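Local coordinates for uncharacterized conserved protein of COG5135 (Nostoc punctiforme, PDB 2I51) that binds flavin mononucleotide and is related to pyridoxamine 5'-phosphate oxidase, which suggests, without proving, a flavin-dependent redox role, at residues R56-T61 / L123-P128. Residues are numbered along the deposited sequence; the frame is centred on the assembly and turned at random. Where two conformers were deposited one is given.
Sequences RFITDT and LQFGWP. With FMN (flavin mononucleotide), chain C; EDO (1,2-ethanediol), chain I; EDO (1,2-ethanediol), chain N.
Phe125 sets the edge of its ring against the Ile58 side chain and the Thr59 carbonyl, near the end of the flavin-binding strand, with the Asp60 carboxylate lying obliquely alongside. Its CG stands anti to its own carbonyl carbon, which carries the ring out of the loop and over to the strand. There CE1 lies 3.5 Å from Thr59 O, at the ring edge, where the slightly positive C-H rim suits a carbonyl oxygen. Beside it the branched, aliphatic Ile58 offers a methyl to the aromatic edge, its CD1 packing 3.9 Å from Phe125 CE2. Asp60, with CG anti to its backbone N (chi1 -164°), runs past the ring in the opposite direction; OD2 comes 3.8 Å from Phe125 CD1, and the carboxylate plane is tilted 21° from the ring. An acid suits this place because its strongest partner is Arg62, in a salt bridge; it also accepts hydrogen bonds from Asn154 and from a water, 2.6 Å from Asp60 OD2, which reaches weakly to Gln124 O. A 1,2-ethanediol, probably from the crystallisation liquor, lies over one face of the Phe125 ring, offset toward the rim, while Phe155 meets the same ring edge-to-face. With an alanine here instead of Phe125, a gap would probably open beside Ile58 CD1, and Thr59 O would lose its C-H edge. The strand's other business is the cofactor: Ile58 O accepts a nearly straight bond (176°) from FMN N3, 2.9 Å away, and the hydroxyl OG1 of Thr59 donates to FMN O2 at 2.6 Å. The loop after helix 119-123 thus packs on a strand whose backbone and threonine read the pyrimidine edge of the flavin, within the FMN-binding beta fold of the pyridoxamine 5'-phosphate oxidase family.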
loop_
_atom_site.group_PDB
_atom_site.type_symbol
_atom_site.label_atom_id
_atom_site.label_comp_id
_atom_site.label_asym_id
_atom_site.label_seq_id
_atom_site.Cartn_x
_atom_site.Cartn_y
_atom_site.Cartn_z
ATOM N N ARG A 56 -1.859 -7.015 14.786
ATOM C CA ARG A 56 -1.758 -5.817 15.634
ATOM C C ARG A 56 -0.959 -4.723 14.988
ATOM O O ARG A 56 0.133 -4.947 14.444
ATOM C CB ARG A 56 -1.065 -6.152 16.974
ATOM C CG ARG A 56 -1.702 -7.181 17.772
ATOM C CD ARG A 56 -1.116 -7.206 19.193
ATOM N NE ARG A 56 0.319 -7.424 19.203
ATOM C CZ ARG A 56 1.096 -7.357 20.279
ATOM N NH1 ARG A 56 0.594 -7.119 21.508
ATOM N NH2 ARG A 56 2.407 -7.509 20.140
ATOM N N PHE A 57 -1.491 -3.489 15.111
ATOM C CA PHE A 57 -0.801 -2.272 14.742
ATOM C C PHE A 57 -1.140 -1.230 15.824
ATOM O O PHE A 57 -2.090 -1.432 16.608
ATOM C CB PHE A 57 -1.330 -1.757 13.413
ATOM C CG PHE A 57 -1.326 -2.795 12.336
ATOM C CD1 PHE A 57 -0.199 -2.995 11.599
ATOM C CD2 PHE A 57 -2.426 -3.558 12.099
ATOM C CE1 PHE A 57 -0.171 -3.978 10.628
ATOM C CE2 PHE A 57 -2.443 -4.516 11.108
ATOM C CZ PHE A 57 -1.273 -4.722 10.376
ATOM N N ILE A 58 -0.412 -0.127 15.807
ATOM C CA ILE A 58 -0.730 1.031 16.635
ATOM C C ILE A 58 -0.925 2.236 15.750
ATOM O O ILE A 58 -0.354 2.310 14.637
ATOM C CB ILE A 58 0.360 1.289 17.697
ATOM C CG1 ILE A 58 1.653 1.826 17.099
ATOM C CG2 ILE A 58 0.539 0.052 18.555
ATOM C CD1 ILE A 58 2.809 2.109 18.111
ATOM N N THR A 59 -1.713 3.176 16.241
ATOM C CA THR A 59 -1.921 4.439 15.537
ATOM C C THR A 59 -2.397 5.483 16.516
ATOM O O THR A 59 -2.801 5.164 17.640
ATOM C CB THR A 59 -2.835 4.296 14.316
ATOM O OG1 THR A 59 -2.597 5.367 13.392
ATOM C CG2 THR A 59 -4.304 4.223 14.723
ATOM N N ASP A 60 -2.325 6.733 16.100
ATOM C CA ASP A 60 -2.743 7.870 16.910
ATOM C C ASP A 60 -4.206 8.218 16.620
ATOM O O ASP A 60 -4.616 8.272 15.452
ATOM C CB ASP A 60 -1.821 9.048 16.566
ATOM C CG ASP A 60 -1.860 10.172 17.558
ATOM O OD1 ASP A 60 -2.938 10.696 17.882
ATOM O OD2 ASP A 60 -0.758 10.530 18.023
ATOM N N THR A 61 -5.010 8.475 17.664
ATOM C CA THR A 61 -6.421 8.854 17.476
ATOM C C THR A 61 -6.547 10.144 16.670
ATOM O O THR A 61 -7.619 10.413 16.104
ATOM C CB THR A 61 -7.194 9.104 18.801
ATOM O OG1 THR A 61 -6.542 10.156 19.512
ATOM C CG2 THR A 61 -7.229 7.871 19.681
ATOM N N LEU A 123 6.975 7.722 22.966
ATOM C CA LEU A 123 7.249 9.170 22.953
ATOM C C LEU A 123 6.519 9.854 21.784
ATOM O O LEU A 123 6.048 10.979 21.914
ATOM C CB LEU A 123 8.770 9.448 22.855
ATOM C CG LEU A 123 9.653 9.406 24.118
ATOM C CD1 LEU A 123 11.130 9.290 23.770
ATOM C CD2 LEU A 123 9.451 10.643 24.986
ATOM N N GLN A 124 6.408 9.188 20.654
ATOM C CA GLN A 124 5.773 9.799 19.478
ATOM C C GLN A 124 4.331 10.187 19.699
ATOM O O GLN A 124 3.827 11.087 19.055
ATOM C CB GLN A 124 5.848 8.890 18.250
ATOM C CG GLN A 124 7.206 8.598 17.758
ATOM C CD GLN A 124 7.221 8.042 16.311
ATOM O OE1 GLN A 124 6.189 7.968 15.636
ATOM N NE2 GLN A 124 8.403 7.674 15.849
ATOM N N PHE A 125 3.648 9.527 20.641
ATOM C CA PHE A 125 2.271 9.895 20.929
ATOM C C PHE A 125 2.186 11.253 21.648
ATOM O O PHE A 125 1.104 11.832 21.715
ATOM C CB PHE A 125 1.581 8.758 21.698
ATOM C CG PHE A 125 1.364 7.546 20.823
ATOM C CD1 PHE A 125 0.237 7.447 20.022
ATOM C CD2 PHE A 125 2.366 6.594 20.680
ATOM C CE1 PHE A 125 0.077 6.420 19.164
ATOM C CE2 PHE A 125 2.222 5.555 19.792
ATOM C CZ PHE A 125 1.054 5.463 19.015
ATOM N N GLY A 126 3.335 11.787 22.097
ATOM C CA GLY A 126 3.390 13.120 22.670
ATOM C C GLY A 126 3.782 14.215 21.708
ATOM O O GLY A 126 3.906 15.386 22.099
ATOM N N TRP A 127 3.953 13.866 20.448
ATOM C CA TRP A 127 4.298 14.846 19.405
ATOM C C TRP A 127 3.109 15.744 19.047
ATOM O O TRP A 127 1.964 15.447 19.368
ATOM C CB TRP A 127 4.786 14.120 18.150
ATOM C CG TRP A 127 6.156 13.528 18.252
ATOM C CD1 TRP A 127 6.997 13.542 19.326
ATOM C CD2 TRP A 127 6.839 12.830 17.218
ATOM N NE1 TRP A 127 8.156 12.872 19.020
ATOM C CE2 TRP A 127 8.083 12.427 17.723
ATOM C CE3 TRP A 127 6.498 12.495 15.901
ATOM C CZ2 TRP A 127 9.003 11.737 16.971
ATOM C CZ3 TRP A 127 7.398 11.775 15.165
ATOM C CH2 TRP A 127 8.651 11.427 15.688
ATOM N N PRO A 128 3.385 16.912 18.448
ATOM C CA PRO A 128 2.278 17.780 18.094
ATOM C C PRO A 128 1.333 17.197 17.070
ATOM O O PRO A 128 1.661 16.208 16.433
ATOM C CB PRO A 128 2.963 19.052 17.567
ATOM C CG PRO A 128 4.352 18.716 17.352
ATOM C CD PRO A 128 4.698 17.492 18.161
HETATM N N1 FMN C . 1.701 5.313 11.227
HETATM C C2 FMN C . 0.963 4.719 12.182
HETATM O O2 FMN C . -0.117 5.184 12.559
HETATM N N3 FMN C . 1.391 3.524 12.725
HETATM C C4 FMN C . 2.559 2.924 12.357
HETATM O O4 FMN C . 2.876 1.744 12.762
HETATM C C4A FMN C . 3.329 3.526 11.375
HETATM N N5 FMN C . 4.538 2.977 10.979
HETATM C C5A FMN C . 5.171 3.531 9.835
HETATM C C6 FMN C . 6.311 2.929 9.349
HETATM C C7 FMN C . 7.008 3.435 8.240
HETATM C C7M FMN C . 8.090 2.616 7.586
HETATM C C8 FMN C . 6.528 4.617 7.678
HETATM C C8M FMN C . 7.084 5.071 6.323
HETATM C C9 FMN C . 5.385 5.242 8.181
HETATM C C9A FMN C . 4.728 4.724 9.288
HETATM N N10 FMN C . 3.612 5.331 9.818
HETATM C C10 FMN C . 2.881 4.733 10.798
HETATM C "C1'" FMN C . 3.169 6.712 9.350
HETATM C "C2'" FMN C . 2.029 6.517 8.342
HETATM O "O2'" FMN C . 2.527 5.927 7.114
HETATM C "C3'" FMN C . 1.237 7.806 8.048
HETATM O "O3'" FMN C . 2.165 8.802 7.666
HETATM C "C4'" FMN C . 0.534 8.234 9.354
HETATM O "O4'" FMN C . -0.036 7.154 10.098
HETATM C "C5'" FMN C . -0.611 9.166 8.963
HETATM O "O5'" FMN C . -1.507 8.462 8.112
HETATM P P FMN C . -3.013 8.906 8.005
HETATM O O1P FMN C . -3.752 8.616 9.262
HETATM O O2P FMN C . -2.981 10.442 7.726
HETATM O O3P FMN C . -3.582 8.249 6.789
HETATM C C1 EDO I . 2.007 7.061 15.769
HETATM O O1 EDO I . 3.019 7.405 16.731
HETATM C C2 EDO I . 1.981 5.546 15.591
HETATM O O2 EDO I . 3.250 4.915 15.891
HETATM C C1 EDO N . -9.505 10.953 13.498
HETATM O O1 EDO N . -9.394 11.038 12.077
HETATM C C2 EDO N . -8.865 12.186 14.085
HETATM O O2 EDO N . -9.500 12.502 15.325
HETATM O O HOH W 1 1.555 9.888 16.941
#